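Local coordinates for glycosyl hydrolases family 31 family protein (Aspergillus niger, PDB 6DRU) that releases alpha-xylose from the non-reducing terminal glucose of xyloglucan oligosaccharides, as a glycoside hydrolase of family 31, at residues 284-289 against 323-328; 392-397 against 442-447; 466-471 against 480-485. All coordinates share one frame; numbering follows the deposited sequence.

Contact 1 (284-289 against 323-328); sequences IDYQSW and SLWPSV. With NAG (2-acetamido-2-deoxy-beta-D-glucopyranose), chain D; XYS (alpha-D-xylopyranose), chain N; BGC (beta-D-glucopyranose), chain F.
Ser-323 packs against the backbone that leads from Ile-284 into Tyr-286, and Trp-325 lies beside the rings of Tyr-286 and Trp-289. Ser-323 has the largest share of the buried surface. Ser-323 CB sits 3.4 Å from Asp-285 C. Its OG, anti to the backbone N, lies near CA and CB of Tyr-286. Two waters bridge the segments. One joins Ser-323 OG to Asp-285 OD1, to which it donates. The other donates to Ser-323 O, at 2.6 Å, and also bonds Ser-288 OG. Segment 284-289 runs from the end of strand 281-284 into a loop. Segment 323-328 is the last part of the neighbouring strand 319-328, broken at 325-326. Both lie at the C-terminal end of the TIM barrel, where such enzymes place the active site. Trp-325 points the same way as Tyr-286. Their planes are 29° apart but slid, so the rings barely overlap, and the tightest approach is Tyr-286 CD2 to Trp-325 CZ2. The side chains of Trp-289 and Trp-325 cross at about a right angle, and their rings meet obliquely, planes 56° apart. Trp-289 CZ3 meets Ser-323 O in the ring plane. The three rings form an aromatic cluster. Tyr-286 and Trp-325 line the xylose pocket, while Trp-289 O accepts a weak hydrogen bond from NAG O6. Xylose C5 lies over one face of Tyr-286, Gln-287 CG over the opposite face. Xylose O4 donates to Asp-285 OD2 at 2.5 Å, and glucose O6 donates to Tyr-286 OH at 3.0 Å. Trp-325 NE1 makes a weak hydrogen bond to the active-site residue Asp-395.

Contact 2 (392-397 against 442-447); sequences FWIDQA and AHQQAI. With XYS (alpha-D-xylopyranose), chain N; BGC (beta-D-glucopyranose), chain F.
Strand 392-394 and helix 442-447 run nearly antiparallel, at 164°, with their axes 10.0 Å apart at closest approach. Ile-394 is the central side chain and points at the helix. Its CG1 lies between the backbone N and the carbonyl carbon (chi1 36°), and CD1 reaches Gln-444 CA and Ile-447 CD1. Ile-394 and Ile-447 meet tip to tip. The CG2 methyl of Ile-394, beside the backbone N, meets Ile-447 CD1 and also packs against NE2 of His-443, as the Ile-394 and His-443 side chains pass in opposite directions. Ala-397 CB touches the same imidazole at CD2. Phe-392 adds a looser contact, CD2 to Ile-447 CG2 at 4.1 Å. This is the strand-to-helix layer of the TIM barrel, with helix 439-455 outside strand 391-394. Trp-393, and the active-site residue Asp-395 just after the strand, point away from the helix, and their side chains reach the xylose. Asp-395 OD1 lies 2.7 Å from xylose O5 and 3.0 Å from xylose C1. Its backbone O accepts a hydrogen bond from a water that also bonds His-443 NE2 at 2.7 Å. The other nitrogen of His-443, ND1, is hydrogen-bonded to Tyr-365 OH.

Contact 3 (466-471 against 480-485); sequences VSLSRS and CSMIWS. With XYS (alpha-D-xylopyranose), chain N.
Two neighbouring parallel strands of the TIM barrel, 467-469 and 481-484, pair here and end at the xylose pocket. Ser-467 pairs with Ser-481, Leu-468 with Met-482 and Ser-469 with Ile-483. Ser-467 N donates to Cys-480 O, Met-482 N to Ser-467 O, Ser-469 N to Met-482 O, and Trp-484 N to Ser-469 O. One face of the sheet is mixed. There Ser-481 OG donates to Ser-467 OG at 3.0 Å and also bonds Gln-444 NE2 of helix 439-455, while Ile-483 brings CD1 to Ser-471 O and near Ser-469 OG. The other face is apolar. Met-482 CG meets Leu-468 CD1 at 3.6 Å, and the bend at chi3 (85°) carries Met-482 CE to Val-466 CG2. Leu-468 also crosses Trp-484 at about a right angle. Its CD2 lies over one face of the indole, toward the rim, and Arg-470 CG over the opposite face. Arg-470 CG stands 3.6 Å from the centroid of the six-membered ring, a CH-pi contact. The guanidinium goes on to the sugar, and NH1 donates to xylose O2 at 3.2 Å. NH2 forms a salt bridge with Asp-398. Xylose O2 also lies in the plane of Trp-484, at its edge. Arg-470 is thus braced by the indole at CB, CG and CD and by Asp-398 at its tip, which probably fixes the direction of its N-H toward xylose O2.

Overall arrangement
All three contacts are buried and belong to one TIM barrel. They follow one another in the chain. Strand 391-394 stands between the strands of the other two: Leu-324 of contact 1 bonds Trp-393 by its backbone, and Leu-468 of contact 3 bonds Phe-392. Contact 1 is aromatic, with two bridging waters, at the mouth of the barrel. Contact 2 is mostly apolar and faces outward to a helix. Contact 3 is a backbone-bonded strand pair, serine-rich but also holding Ile-483 on the face toward helix 439-455, and apolar on its other face. Gln-444 on the helix of contact 2 bonds Ser-481 of contact 3. Residues from each contact converge on the same xylose, while contacts 1 and 3 do not touch directly.

Contact 1 (284-289 against 323-328)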
loop_
_atom_site.group_PDB
_atom_site.type_symbol
_atom_site.label_atom_id
_atom_site.label_comp_id
_atom_site.label_asym_id
_atom_site.label_seq_id
_atom_site.Cartn_x
_atom_site.Cartn_y
_atom_site.Cartn_z
ATOM N N ILE A 284 -5.113 43.300 -11.994
ATOM C CA ILE A 284 -6.416 43.002 -11.406
ATOM C C ILE A 284 -6.309 41.675 -10.668
ATOM O O ILE A 284 -5.903 40.663 -11.253
ATOM C CB ILE A 284 -7.521 42.943 -12.476
ATOM C CG1 ILE A 284 -7.627 44.280 -13.212
ATOM C CG2 ILE A 284 -8.856 42.577 -11.844
ATOM C CD1 ILE A 284 -8.614 44.263 -14.359
ATOM N N ASP A 285 -6.680 41.673 -9.389
ATOM C CA ASP A 285 -6.467 40.513 -8.532
ATOM C C ASP A 285 -7.609 39.508 -8.705
ATOM O O ASP A 285 -8.392 39.569 -9.657
ATOM C CB ASP A 285 -6.302 40.960 -7.081
ATOM C CG ASP A 285 -5.557 39.941 -6.233
ATOM O OD1 ASP A 285 -5.321 38.815 -6.720
ATOM O OD2 ASP A 285 -5.212 40.266 -5.077
ATOM N N TYR A 286 -7.710 38.564 -7.772
ATOM C CA TYR A 286 -8.656 37.460 -7.862
ATOM C C TYR A 286 -10.054 37.911 -7.434
ATOM O O TYR A 286 -10.318 39.099 -7.224
ATOM C CB TYR A 286 -8.156 36.268 -7.042
ATOM C CG TYR A 286 -8.173 36.426 -5.530
ATOM C CD1 TYR A 286 -8.054 37.671 -4.919
ATOM C CD2 TYR A 286 -8.294 35.313 -4.710
ATOM C CE1 TYR A 286 -8.065 37.797 -3.540
ATOM C CE2 TYR A 286 -8.302 35.429 -3.333
ATOM C CZ TYR A 286 -8.189 36.671 -2.751
ATOM O OH TYR A 286 -8.200 36.786 -1.379
ATOM N N GLN A 287 -10.972 36.949 -7.317
ATOM C CA GLN A 287 -12.366 37.176 -6.933
ATOM C C GLN A 287 -13.089 38.123 -7.887
ATOM O O GLN A 287 -14.158 38.646 -7.556
ATOM C CB GLN A 287 -12.470 37.691 -5.493
ATOM C CG GLN A 287 -11.845 36.768 -4.456
ATOM C CD GLN A 287 -12.580 35.446 -4.325
ATOM O OE1 GLN A 287 -12.404 34.538 -5.139
ATOM N NE2 GLN A 287 -13.412 35.332 -3.297
ATOM N N SER A 288 -12.528 38.347 -9.072
ATOM C CA SER A 288 -13.129 39.204 -10.083
ATOM C C SER A 288 -13.982 38.428 -11.077
ATOM O O SER A 288 -14.414 38.996 -12.084
ATOM C CB SER A 288 -12.040 39.981 -10.827
ATOM O OG SER A 288 -10.990 39.119 -11.235
ATOM N N TRP A 289 -14.235 37.151 -10.814
ATOM C CA TRP A 289 -15.017 36.288 -11.685
ATOM C C TRP A 289 -16.367 35.985 -11.050
ATOM O O TRP A 289 -16.599 36.236 -9.865
ATOM C CB TRP A 289 -14.259 34.987 -11.972
ATOM C CG TRP A 289 -13.638 34.395 -10.743
ATOM C CD1 TRP A 289 -14.281 33.747 -9.726
ATOM C CD2 TRP A 289 -12.246 34.400 -10.398
ATOM N NE1 TRP A 289 -13.375 33.349 -8.771
ATOM C CE2 TRP A 289 -12.120 33.737 -9.160
ATOM C CE3 TRP A 289 -11.096 34.900 -11.016
ATOM C CZ2 TRP A 289 -10.890 33.561 -8.530
ATOM C CZ3 TRP A 289 -9.876 34.724 -10.389
ATOM C CH2 TRP A 289 -9.783 34.060 -9.159
ATOM N N SER A 323 -5.901 38.059 -12.903
ATOM C CA SER A 323 -5.641 36.901 -12.062
ATOM C C SER A 323 -6.565 35.744 -12.417
ATOM O O SER A 323 -7.718 35.940 -12.810
ATOM C CB SER A 323 -5.816 37.259 -10.583
ATOM O OG SER A 323 -5.878 36.096 -9.775
ATOM N N LEU A 324 -6.043 34.528 -12.270
ATOM C CA LEU A 324 -6.839 33.321 -12.438
ATOM C C LEU A 324 -6.337 32.259 -11.472
ATOM O O LEU A 324 -5.131 32.138 -11.240
ATOM C CB LEU A 324 -6.787 32.797 -13.880
ATOM C CG LEU A 324 -5.437 32.342 -14.436
ATOM C CD1 LEU A 324 -5.602 31.091 -15.283
ATOM C CD2 LEU A 324 -4.798 33.453 -15.250
ATOM N N TRP A 325 -7.270 31.507 -10.901
ATOM C CA TRP A 325 -6.963 30.386 -10.029
ATOM C C TRP A 325 -7.226 29.067 -10.748
ATOM O O TRP A 325 -8.074 29.002 -11.644
ATOM C CB TRP A 325 -7.795 30.432 -8.742
ATOM C CG TRP A 325 -7.245 31.340 -7.690
ATOM C CD1 TRP A 325 -6.470 32.446 -7.879
ATOM C CD2 TRP A 325 -7.428 31.216 -6.274
ATOM N NE1 TRP A 325 -6.161 33.019 -6.669
ATOM C CE2 TRP A 325 -6.739 32.283 -5.668
ATOM C CE3 TRP A 325 -8.111 30.306 -5.461
ATOM C CZ2 TRP A 325 -6.714 32.466 -4.288
ATOM C CZ3 TRP A 325 -8.084 30.489 -4.091
ATOM C CH2 TRP A 325 -7.389 31.560 -3.518
ATOM N N PRO A 326 -6.513 27.997 -10.386
ATOM C CA PRO A 326 -6.732 26.700 -11.038
ATOM C C PRO A 326 -7.952 25.948 -10.532
ATOM O O PRO A 326 -8.233 24.854 -11.034
ATOM C CB PRO A 326 -5.442 25.937 -10.707
ATOM C CG PRO A 326 -5.037 26.479 -9.379
ATOM C CD PRO A 326 -5.436 27.935 -9.380
ATOM N N SER A 327 -8.683 26.502 -9.570
ATOM C CA SER A 327 -9.812 25.807 -8.973
ATOM C C SER A 327 -11.048 25.910 -9.857
ATOM O O SER A 327 -11.283 26.922 -10.526
ATOM C CB SER A 327 -10.118 26.378 -7.587
ATOM O OG SER A 327 -10.308 27.779 -7.648
ATOM N N VAL A 328 -11.848 24.844 -9.849
ATOM C CA VAL A 328 -13.107 24.793 -10.578
ATOM C C VAL A 328 -14.192 24.318 -9.625
ATOM O O VAL A 328 -14.020 23.304 -8.940
ATOM C CB VAL A 328 -13.023 23.861 -11.802
ATOM C CG1 VAL A 328 -14.370 23.786 -12.507
ATOM C CG2 VAL A 328 -11.934 24.326 -12.755
HETATM C C1 NAG D . -17.181 34.249 -3.318
HETATM C C2 NAG D . -17.973 35.088 -2.334
HETATM C C3 NAG D . -18.849 36.119 -2.953
HETATM C C4 NAG D . -18.202 36.792 -4.144
HETATM C C5 NAG D . -17.621 35.755 -5.074
HETATM C C6 NAG D . -16.979 36.432 -6.264
HETATM C C7 NAG D . -18.310 33.685 -0.329
HETATM C C8 NAG D . -19.187 32.745 0.471
HETATM N N2 NAG D . -18.778 34.206 -1.562
HETATM O O3 NAG D . -19.207 37.069 -1.975
HETATM O O4 NAG D . -19.171 37.545 -4.831
HETATM O O5 NAG D . -16.654 35.030 -4.360
HETATM O O6 NAG D . -15.895 35.657 -6.722
HETATM O O7 NAG D . -17.211 33.993 0.087
HETATM C C1 XYS N . -3.103 34.842 -2.904
HETATM C C2 XYS N . -1.960 35.598 -3.542
HETATM C C3 XYS N . -2.188 37.082 -3.359
HETATM C C4 XYS N . -3.561 37.452 -3.873
HETATM C C5 XYS N . -4.595 36.546 -3.242
HETATM O O1 XYS N . -3.171 35.165 -1.536
HETATM O O2 XYS N . -0.747 35.220 -2.937
HETATM O O3 XYS N . -1.207 37.803 -4.068
HETATM O O4 XYS N . -3.842 38.789 -3.533
HETATM O O5 XYS N . -4.307 35.198 -3.543
HETATM C C2 BGC F . -5.710 32.372 3.612
HETATM C C3 BGC F . -5.090 31.432 2.638
HETATM C C4 BGC F . -5.519 31.808 1.208
HETATM C C5 BGC F . -5.268 33.269 0.957
HETATM C C6 BGC F . -5.816 33.655 -0.411
HETATM C C1 BGC F . -5.325 33.774 3.214
HETATM O O2 BGC F . -5.244 32.094 4.951
HETATM O O3 BGC F . -5.495 30.144 2.931
HETATM O O4 BGC F . -4.783 31.050 0.275
HETATM O O5 BGC F . -5.913 34.052 1.942
HETATM O O6 BGC F . -5.959 35.057 -0.484
HETATM O O HOH W 1 -4.356 36.294 -7.317
HETATM O O HOH W 2 -9.580 37.551 -13.696
#

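Contact 2 (392-397 against 442-447)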
loop_
_atom_site.group_PDB
_atom_site.type_symbol
_atom_site.label_atom_id
_atom_site.label_comp_id
_atom_site.label_asym_id
_atom_site.label_seq_id
_atom_site.Cartn_x
_atom_site.Cartn_y
_atom_site.Cartn_z
ATOM N N PHE A 392 -0.914 37.616 -17.585
ATOM C CA PHE A 392 -1.744 36.766 -16.743
ATOM C C PHE A 392 -1.063 36.463 -15.418
ATOM O O PHE A 392 0.142 36.203 -15.365
ATOM C CB PHE A 392 -2.095 35.474 -17.474
ATOM C CG PHE A 392 -2.972 35.692 -18.669
ATOM C CD1 PHE A 392 -4.329 35.908 -18.512
ATOM C CD2 PHE A 392 -2.436 35.714 -19.946
ATOM C CE1 PHE A 392 -5.141 36.121 -19.606
ATOM C CE2 PHE A 392 -3.245 35.929 -21.047
ATOM C CZ PHE A 392 -4.601 36.132 -20.876
ATOM N N TRP A 393 -1.855 36.492 -14.352
ATOM C CA TRP A 393 -1.399 36.250 -12.988
ATOM C C TRP A 393 -1.911 34.876 -12.570
ATOM O O TRP A 393 -3.070 34.730 -12.172
ATOM C CB TRP A 393 -1.902 37.352 -12.059
ATOM C CG TRP A 393 -1.369 37.285 -10.666
ATOM C CD1 TRP A 393 -0.435 36.418 -10.185
ATOM C CD2 TRP A 393 -1.738 38.128 -9.567
ATOM N NE1 TRP A 393 -0.202 36.667 -8.857
ATOM C CE2 TRP A 393 -0.989 37.712 -8.452
ATOM C CE3 TRP A 393 -2.632 39.194 -9.420
ATOM C CZ2 TRP A 393 -1.102 38.323 -7.205
ATOM C CZ3 TRP A 393 -2.742 39.801 -8.182
ATOM C CH2 TRP A 393 -1.983 39.362 -7.090
ATOM N N ILE A 394 -1.048 33.867 -12.677
ATOM C CA ILE A 394 -1.428 32.484 -12.384
ATOM C C ILE A 394 -1.088 32.216 -10.922
ATOM O O ILE A 394 -0.005 31.743 -10.578
ATOM C CB ILE A 394 -0.769 31.496 -13.338
ATOM C CG1 ILE A 394 0.649 31.953 -13.690
ATOM C CG2 ILE A 394 -1.631 31.360 -14.562
ATOM C CD1 ILE A 394 1.405 30.988 -14.580
ATOM N N ASP A 395 -2.047 32.510 -10.057
ATOM C CA ASP A 395 -1.869 32.479 -8.617
ATOM C C ASP A 395 -2.388 31.163 -8.048
ATOM O O ASP A 395 -3.266 30.519 -8.630
ATOM C CB ASP A 395 -2.603 33.665 -7.988
ATOM C CG ASP A 395 -2.413 33.753 -6.492
ATOM O OD1 ASP A 395 -3.405 34.056 -5.797
ATOM O OD2 ASP A 395 -1.289 33.497 -6.011
ATOM N N GLN A 396 -1.815 30.760 -6.912
ATOM C CA GLN A 396 -2.336 29.652 -6.108
ATOM C C GLN A 396 -2.327 28.331 -6.872
ATOM O O GLN A 396 -3.241 27.514 -6.745
ATOM C CB GLN A 396 -3.740 29.967 -5.590
ATOM C CG GLN A 396 -3.744 30.982 -4.475
ATOM C CD GLN A 396 -3.918 30.342 -3.119
ATOM O OE1 GLN A 396 -4.833 29.549 -2.913
ATOM N NE2 GLN A 396 -3.036 30.679 -2.185
ATOM N N ALA A 397 -1.283 28.111 -7.667
ATOM C CA ALA A 397 -1.144 26.899 -8.465
ATOM C C ALA A 397 0.034 26.049 -7.993
ATOM O O ALA A 397 0.808 25.528 -8.798
ATOM C CB ALA A 397 -0.995 27.241 -9.944
ATOM N N ALA A 442 3.967 22.983 -15.370
ATOM C CA ALA A 442 3.059 22.824 -16.499
ATOM C C ALA A 442 2.009 23.922 -16.552
ATOM O O ALA A 442 1.463 24.186 -17.629
ATOM C CB ALA A 442 2.379 21.455 -16.441
ATOM N N HIS A 443 1.710 24.561 -15.418
ATOM C CA HIS A 443 0.789 25.693 -15.433
ATOM C C HIS A 443 1.424 26.904 -16.106
ATOM O O HIS A 443 0.773 27.590 -16.902
ATOM C CB HIS A 443 0.345 26.029 -14.009
ATOM C CG HIS A 443 -0.867 26.904 -13.942
ATOM N ND1 HIS A 443 -1.987 26.683 -14.713
ATOM C CD2 HIS A 443 -1.140 27.997 -13.191
ATOM C CE1 HIS A 443 -2.896 27.603 -14.442
ATOM N NE2 HIS A 443 -2.408 28.409 -13.519
ATOM N N GLN A 444 2.693 27.188 -15.791
ATOM C CA GLN A 444 3.430 28.200 -16.544
ATOM C C GLN A 444 3.468 27.848 -18.024
ATOM O O GLN A 444 3.291 28.718 -18.885
ATOM C CB GLN A 444 4.854 28.334 -16.003
ATOM C CG GLN A 444 4.957 28.733 -14.545
ATOM C CD GLN A 444 6.398 28.850 -14.086
ATOM O OE1 GLN A 444 7.047 27.853 -13.774
ATOM N NE2 GLN A 444 6.910 30.074 -14.051
ATOM N N GLN A 445 3.701 26.569 -18.331
ATOM C CA GLN A 445 3.773 26.118 -19.716
ATOM C C GLN A 445 2.471 26.374 -20.464
ATOM O O GLN A 445 2.494 26.641 -21.671
ATOM C CB GLN A 445 4.131 24.629 -19.747
ATOM C CG GLN A 445 4.147 24.002 -21.131
ATOM C CD GLN A 445 4.257 22.489 -21.082
ATOM O OE1 GLN A 445 3.820 21.851 -20.123
ATOM N NE2 GLN A 445 4.841 21.905 -22.122
ATOM N N ALA A 446 1.331 26.302 -19.772
ATOM C CA ALA A 446 0.050 26.523 -20.434
ATOM C C ALA A 446 -0.036 27.919 -21.044
ATOM O O ALA A 446 -0.494 28.076 -22.182
ATOM C CB ALA A 446 -1.095 26.295 -19.447
ATOM N N ILE A 447 0.411 28.942 -20.313
ATOM C CA ILE A 447 0.362 30.300 -20.852
ATOM C C ILE A 447 1.527 30.549 -21.796
ATOM O O ILE A 447 1.387 31.296 -22.773
ATOM C CB ILE A 447 0.323 31.342 -19.721
ATOM C CG1 ILE A 447 -0.938 31.174 -18.885
ATOM C CG2 ILE A 447 0.371 32.749 -20.273
ATOM C CD1 ILE A 447 -0.695 30.416 -17.633
HETATM C C1 XYS N . -3.103 34.842 -2.904
HETATM C C2 XYS N . -1.960 35.598 -3.542
HETATM C C3 XYS N . -2.188 37.082 -3.359
HETATM C C4 XYS N . -3.561 37.452 -3.873
HETATM C C5 XYS N . -4.595 36.546 -3.242
HETATM O O1 XYS N . -3.171 35.165 -1.536
HETATM O O2 XYS N . -0.747 35.220 -2.937
HETATM O O3 XYS N . -1.207 37.803 -4.068
HETATM O O4 XYS N . -3.842 38.789 -3.533
HETATM O O5 XYS N . -4.307 35.198 -3.543
HETATM C C2 BGC F . -5.710 32.372 3.612
HETATM C C3 BGC F . -5.090 31.432 2.638
HETATM C C4 BGC F . -5.519 31.808 1.208
HETATM C C5 BGC F . -5.268 33.269 0.957
HETATM C C6 BGC F . -5.816 33.655 -0.411
HETATM C C1 BGC F . -5.325 33.774 3.214
HETATM O O2 BGC F . -5.244 32.094 4.951
HETATM O O3 BGC F . -5.495 30.144 2.931
HETATM O O4 BGC F . -4.783 31.050 0.275
HETATM O O5 BGC F . -5.913 34.052 1.942
HETATM O O6 BGC F . -5.959 35.057 -0.484
HETATM O O HOH W 3 -3.387 29.956 -11.555
#

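Contact 3 (466-471 against 480-485)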
loop_
_atom_site.group_PDB
_atom_site.type_symbol
_atom_site.label_atom_id
_atom_site.label_comp_id
_atom_site.label_asym_id
_atom_site.label_seq_id
_atom_site.Cartn_x
_atom_site.Cartn_y
_atom_site.Cartn_z
ATOM N N VAL A 466 4.171 38.727 -20.260
ATOM C CA VAL A 466 4.698 37.949 -19.148
ATOM C C VAL A 466 3.544 37.336 -18.367
ATOM O O VAL A 466 2.378 37.689 -18.544
ATOM C CB VAL A 466 5.586 38.787 -18.206
ATOM C CG1 VAL A 466 6.675 39.497 -18.983
ATOM C CG2 VAL A 466 4.734 39.786 -17.439
ATOM N N SER A 467 3.896 36.398 -17.491
ATOM C CA SER A 467 2.969 35.822 -16.532
ATOM C C SER A 467 3.583 35.913 -15.143
ATOM O O SER A 467 4.807 35.890 -14.985
ATOM C CB SER A 467 2.629 34.363 -16.863
ATOM O OG SER A 467 3.725 33.506 -16.594
ATOM N N LEU A 468 2.724 36.031 -14.135
ATOM C CA LEU A 468 3.149 36.147 -12.745
ATOM C C LEU A 468 2.756 34.863 -12.026
ATOM O O LEU A 468 1.566 34.594 -11.827
ATOM C CB LEU A 468 2.523 37.375 -12.086
ATOM C CG LEU A 468 2.854 37.658 -10.620
ATOM C CD1 LEU A 468 4.351 37.822 -10.416
ATOM C CD2 LEU A 468 2.118 38.900 -10.150
ATOM N N SER A 469 3.755 34.072 -11.641
ATOM C CA SER A 469 3.542 32.777 -11.013
ATOM C C SER A 469 4.122 32.771 -9.606
ATOM O O SER A 469 5.102 33.465 -9.316
ATOM C CB SER A 469 4.175 31.653 -11.844
ATOM O OG SER A 469 4.241 30.444 -11.109
ATOM N N ARG A 470 3.510 31.972 -8.733
ATOM C CA ARG A 470 3.953 31.827 -7.353
ATOM C C ARG A 470 4.716 30.533 -7.109
ATOM O O ARG A 470 5.134 30.278 -5.977
ATOM C CB ARG A 470 2.754 31.898 -6.404
ATOM C CG ARG A 470 3.065 32.485 -5.038
ATOM C CD ARG A 470 1.816 32.540 -4.179
ATOM N NE ARG A 470 1.290 31.212 -3.892
ATOM C CZ ARG A 470 0.103 30.984 -3.342
ATOM N NH1 ARG A 470 -0.687 32.003 -3.025
ATOM N NH2 ARG A 470 -0.297 29.742 -3.114
ATOM N N SER A 471 4.900 29.710 -8.139
ATOM C CA SER A 471 5.576 28.432 -7.984
ATOM C C SER A 471 6.208 28.044 -9.315
ATOM O O SER A 471 6.025 28.713 -10.334
ATOM C CB SER A 471 4.609 27.351 -7.490
ATOM O OG SER A 471 5.303 26.184 -7.083
ATOM N N CYS A 480 8.320 32.954 -20.265
ATOM C CA CYS A 480 8.028 34.366 -20.047
ATOM C C CYS A 480 7.264 34.518 -18.738
ATOM O O CYS A 480 6.104 34.944 -18.737
ATOM C CB CYS A 480 7.212 34.947 -21.206
ATOM S SG CYS A 480 7.977 34.852 -22.848
ATOM N N SER A 481 7.899 34.173 -17.620
ATOM C CA SER A 481 7.205 34.060 -16.347
ATOM C C SER A 481 8.134 34.497 -15.225
ATOM O O SER A 481 9.311 34.129 -15.207
ATOM C CB SER A 481 6.729 32.621 -16.109
ATOM O OG SER A 481 5.977 32.521 -14.912
ATOM N N MET A 482 7.596 35.280 -14.293
ATOM C CA MET A 482 8.340 35.761 -13.138
ATOM C C MET A 482 7.755 35.169 -11.863
ATOM O O MET A 482 6.536 35.010 -11.740
ATOM C CB MET A 482 8.329 37.292 -13.069
ATOM C CG MET A 482 6.952 37.903 -12.877
ATOM S SD MET A 482 6.984 39.703 -12.786
ATOM C CE MET A 482 6.950 40.130 -14.525
ATOM N N ILE A 483 8.630 34.838 -10.919
ATOM C CA ILE A 483 8.239 34.236 -9.650
ATOM C C ILE A 483 8.230 35.324 -8.587
ATOM O O ILE A 483 9.097 36.207 -8.582
ATOM C CB ILE A 483 9.209 33.101 -9.263
ATOM C CG1 ILE A 483 9.302 32.058 -10.380
ATOM C CG2 ILE A 483 8.774 32.435 -7.969
ATOM C CD1 ILE A 483 8.017 31.323 -10.644
ATOM N N TRP A 484 7.252 35.271 -7.684
ATOM C CA TRP A 484 7.219 36.181 -6.550
ATOM C C TRP A 484 7.066 35.372 -5.269
ATOM O O TRP A 484 6.540 34.256 -5.277
ATOM C CB TRP A 484 6.109 37.246 -6.694
ATOM C CG TRP A 484 4.817 36.976 -5.982
ATOM C CD1 TRP A 484 4.459 37.429 -4.745
ATOM C CD2 TRP A 484 3.690 36.246 -6.481
ATOM N NE1 TRP A 484 3.192 37.005 -4.432
ATOM C CE2 TRP A 484 2.697 36.276 -5.481
ATOM C CE3 TRP A 484 3.429 35.556 -7.668
ATOM C CZ2 TRP A 484 1.464 35.647 -5.632
ATOM C CZ3 TRP A 484 2.203 34.932 -7.817
ATOM C CH2 TRP A 484 1.238 34.978 -6.803
ATOM N N SER A 485 7.544 35.946 -4.165
ATOM C CA SER A 485 7.776 35.199 -2.934
ATOM C C SER A 485 6.504 34.821 -2.184
ATOM O O SER A 485 6.610 34.232 -1.103
ATOM C CB SER A 485 8.693 36.004 -2.013
ATOM O OG SER A 485 8.125 37.264 -1.706
HETATM C C1 XYS N . -3.103 34.842 -2.904
HETATM C C2 XYS N . -1.960 35.598 -3.542
HETATM C C3 XYS N . -2.188 37.082 -3.359
HETATM C C4 XYS N . -3.561 37.452 -3.873
HETATM C C5 XYS N . -4.595 36.546 -3.242
HETATM O O1 XYS N . -3.171 35.165 -1.536
HETATM O O2 XYS N . -0.747 35.220 -2.937
HETATM O O3 XYS N . -1.207 37.803 -4.068
HETATM O O4 XYS N . -3.842 38.789 -3.533
HETATM O O5 XYS N . -4.307 35.198 -3.543
HETATM O O HOH W 4 6.386 31.946 -3.810
#